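Local coordinates for protein RNA-directed RNA polymerase (Infectious pancreatic necrosis virus, PDB 3ZED) that probably copies the double-stranded RNA genome of the virus as an RNA-directed RNA polymerase, occurring both free and covalently linked to genomic RNA, at residues 165-170 with 457-462. Sequence-based numbering, arbitrary orientation.
Sequences SGQLNR and CLLMNL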
ATOM      1  N   SER B 165     -16.490  15.781   9.419  1.00 46.80           N
ATOM      2  CA  SER B 165     -17.253  16.087   8.204  1.00 46.67           C
ATOM      3  C   SER B 165     -16.471  15.623   6.958  1.00 50.06           C
ATOM      4  O   SER B 165     -17.046  14.991   6.064  1.00 49.13           O
ATOM      5  CB  SER B 165     -17.565  17.578   8.119  1.00 48.97           C
ATOM      6  OG  SER B 165     -18.623  17.949   8.987  1.00 59.78           O
ATOM      7  N   GLY B 166     -15.167  15.950   6.925  1.00 45.27           N
ATOM      8  CA  GLY B 166     -14.259  15.535   5.861  1.00 43.10           C
ATOM      9  C   GLY B 166     -14.274  14.023   5.684  1.00 47.10           C
ATOM     10  O   GLY B 166     -14.512  13.544   4.567  1.00 46.28           O
ATOM     11  N   GLN B 167     -14.125  13.258   6.822  1.00 42.60           N
ATOM     12  CA  GLN B 167     -14.140  11.787   6.862  1.00 41.31           C
ATOM     13  C   GLN B 167     -15.478  11.216   6.396  1.00 45.05           C
ATOM     14  O   GLN B 167     -15.497  10.262   5.621  1.00 42.64           O
ATOM     15  CB  GLN B 167     -13.835  11.262   8.286  1.00 43.19           C
ATOM     16  CG  GLN B 167     -12.394  11.456   8.743  1.00 43.65           C
ATOM     17  CD  GLN B 167     -12.120  10.645   9.976  1.00 51.52           C
ATOM     18  OE1 GLN B 167     -12.350  11.090  11.097  1.00 46.59           O
ATOM     19  NE2 GLN B 167     -11.658   9.418   9.799  1.00 41.30           N
ATOM     20  N   LEU B 168     -16.595  11.801   6.870  1.00 45.07           N
ATOM     21  CA  LEU B 168     -17.956  11.357   6.550  1.00 46.07           C
ATOM     22  C   LEU B 168     -18.289  11.594   5.064  1.00 50.33           C
ATOM     23  O   LEU B 168     -18.833  10.694   4.419  1.00 50.45           O
ATOM     24  CB  LEU B 168     -18.976  12.041   7.474  1.00 47.79           C
ATOM     25  CG  LEU B 168     -18.905  11.609   8.955  1.00 53.09           C
ATOM     26  CD1 LEU B 168     -19.670  12.565   9.852  1.00 54.53           C
ATOM     27  CD2 LEU B 168     -19.402  10.192   9.152  1.00 53.16           C
ATOM     28  N   ASN B 169     -17.919  12.769   4.523  1.00 45.59           N
ATOM     29  CA  ASN B 169     -18.108  13.102   3.111  1.00 45.12           C
ATOM     30  C   ASN B 169     -17.257  12.196   2.220  1.00 47.01           C
ATOM     31  O   ASN B 169     -17.698  11.822   1.133  1.00 46.00           O
ATOM     32  CB  ASN B 169     -17.773  14.565   2.840  1.00 42.17           C
ATOM     33  CG  ASN B 169     -18.906  15.476   3.197  1.00 59.66           C
ATOM     34  OD1 ASN B 169     -19.942  15.497   2.535  1.00 50.57           O
ATOM     35  ND2 ASN B 169     -18.740  16.225   4.269  1.00 57.46           N
ATOM     36  N   ARG B 170     -16.053  11.820   2.698  1.00 42.02           N
ATOM     37  CA  ARG B 170     -15.161  10.886   2.008  1.00 40.02           C
ATOM     38  C   ARG B 170     -15.837   9.519   1.866  1.00 44.51           C
ATOM     39  O   ARG B 170     -15.772   8.916   0.789  1.00 43.26           O
ATOM     40  CB  ARG B 170     -13.824  10.754   2.748  1.00 38.31           C
ATOM     41  CG  ARG B 170     -12.852   9.767   2.130  1.00 41.03           C
ATOM     42  CD  ARG B 170     -12.338  10.226   0.784  1.00 42.10           C
ATOM     43  NE  ARG B 170     -11.313   9.319   0.266  1.00 47.05           N
ATOM     44  CZ  ARG B 170     -10.668   9.503  -0.879  1.00 58.73           C
ATOM     45  NH1 ARG B 170     -10.942  10.552  -1.644  1.00 49.46           N
ATOM     46  NH2 ARG B 170      -9.757   8.627  -1.281  1.00 41.08           N
ATOM     47  N   CYS B 457     -16.399  -0.469   9.374  1.00 44.74           N
ATOM     48  CA  CYS B 457     -15.441   0.394  10.062  1.00 45.58           C
ATOM     49  C   CYS B 457     -16.092   1.035  11.308  1.00 51.82           C
ATOM     50  O   CYS B 457     -17.295   0.934  11.486  1.00 53.00           O
ATOM     51  CB  CYS B 457     -14.859   1.446   9.117  1.00 44.52           C
ATOM     52  SG  CYS B 457     -16.085   2.604   8.458  1.00 49.07           S
ATOM     53  N   LEU B 458     -15.274   1.637  12.185  1.00 48.84           N
ATOM     54  CA  LEU B 458     -15.727   2.270  13.413  1.00 49.82           C
ATOM     55  C   LEU B 458     -15.299   3.723  13.465  1.00 55.80           C
ATOM     56  O   LEU B 458     -14.114   4.039  13.334  1.00 55.51           O
ATOM     57  CB  LEU B 458     -15.181   1.512  14.658  1.00 50.31           C
ATOM     58  CG  LEU B 458     -15.679   1.984  16.054  1.00 54.92           C
ATOM     59  CD1 LEU B 458     -17.171   1.742  16.241  1.00 54.90           C
ATOM     60  CD2 LEU B 458     -14.904   1.328  17.166  1.00 58.32           C
ATOM     61  N   LEU B 459     -16.274   4.599  13.719  1.00 54.02           N
ATOM     62  CA  LEU B 459     -16.076   6.044  13.870  1.00 53.81           C
ATOM     63  C   LEU B 459     -17.033   6.489  14.938  1.00 58.88           C
ATOM     64  O   LEU B 459     -18.235   6.276  14.791  1.00 57.61           O
ATOM     65  CB  LEU B 459     -16.289   6.803  12.541  1.00 52.53           C
ATOM     66  CG  LEU B 459     -15.876   8.262  12.559  1.00 57.11           C
ATOM     67  CD1 LEU B 459     -14.357   8.400  12.465  1.00 56.25           C
ATOM     68  CD2 LEU B 459     -16.561   9.036  11.446  1.00 58.76           C
ATOM     69  N   MET B 460     -16.501   7.076  16.034  1.00 57.96           N
ATOM     70  CA  MET B 460     -17.259   7.446  17.250  1.00 59.71           C
ATOM     71  C   MET B 460     -17.802   6.121  17.814  1.00 64.69           C
ATOM     72  O   MET B 460     -17.023   5.166  17.931  1.00 63.90           O
ATOM     73  CB  MET B 460     -18.348   8.510  16.983  1.00 62.67           C
ATOM     74  CG  MET B 460     -17.800   9.777  16.367  1.00 65.58           C
ATOM     75  SD  MET B 460     -19.011  11.102  16.373  1.00 71.56           S
ATOM     76  CE  MET B 460     -18.654  11.858  14.906  1.00 66.39           C
ATOM     77  N   ASN B 461     -19.113   6.026  18.075  1.00 61.71           N
ATOM     78  CA  ASN B 461     -19.768   4.803  18.537  1.00 62.25           C
ATOM     79  C   ASN B 461     -20.528   4.142  17.349  1.00 65.41           C
ATOM     80  O   ASN B 461     -21.368   3.277  17.577  1.00 65.83           O
ATOM     81  CB  ASN B 461     -20.719   5.133  19.716  1.00 61.53           C
ATOM     82  CG  ASN B 461     -21.940   5.954  19.350  1.00 86.91           C
ATOM     83  OD1 ASN B 461     -22.050   6.525  18.261  1.00 76.44           O
ATOM     84  ND2 ASN B 461     -22.912   6.013  20.254  1.00 88.14           N
ATOM     85  N   LEU B 462     -20.226   4.559  16.086  1.00 60.63           N
ATOM     86  CA  LEU B 462     -20.925   4.088  14.885  1.00 59.78           C
ATOM     87  C   LEU B 462     -20.152   3.029  14.103  1.00 62.95           C
ATOM     88  O   LEU B 462     -19.012   3.255  13.679  1.00 60.46           O
ATOM     89  CB  LEU B 462     -21.268   5.267  13.933  1.00 58.76           C
ATOM     90  CG  LEU B 462     -22.098   6.433  14.499  1.00 64.56           C
ATOM     91  CD1 LEU B 462     -22.185   7.546  13.510  1.00 64.04           C
ATOM     92  CD2 LEU B 462     -23.521   6.006  14.879  1.00 68.80           C
TER
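Leu459, the last strand residue before the two-residue loop of a beta hairpin, inserts its forked end between Gln167 and Leu168 of helix 164-179. The arrangement is a helix packed against a beta hairpin within the palm-family region of the polymerase, where strand 456-459 runs parallel to strand 299-310 and antiparallel to strand 462-465. A type II' turn from Leu459 to Leu462 reverses the chain; Met460 takes its positive phi (62°), and the bonds Leu459 N to Leu462 O and Leu462 N to Leu459 O close it.

The Leu459 CB points toward the helix, and with CG anti to the backbone N (chi1 -170°) the two methyls end over different residues. CD2 meets Leu168 CD2 methyl to methyl at 3.8 Å, and Leu168 also leans on Ala48 and Phe51 of helix 45-54. CD1 approaches the Gln167 carboxamide obliquely from one side of its plane, beyond the oxygen-nitrogen end.

That amide is buried but satisfied: OE1 is hydrogen-bonded to His110 NE2, while NE2 is hydrogen-bonded to Asn320 OD1 and Leu302 O, which should fix its rotation and ties the helix to strand 299-310. Against this held amide, Leu459 CD1 lies 3.6 Å from Gln167 OE1 and 3.9 Å from Gln167 NE2.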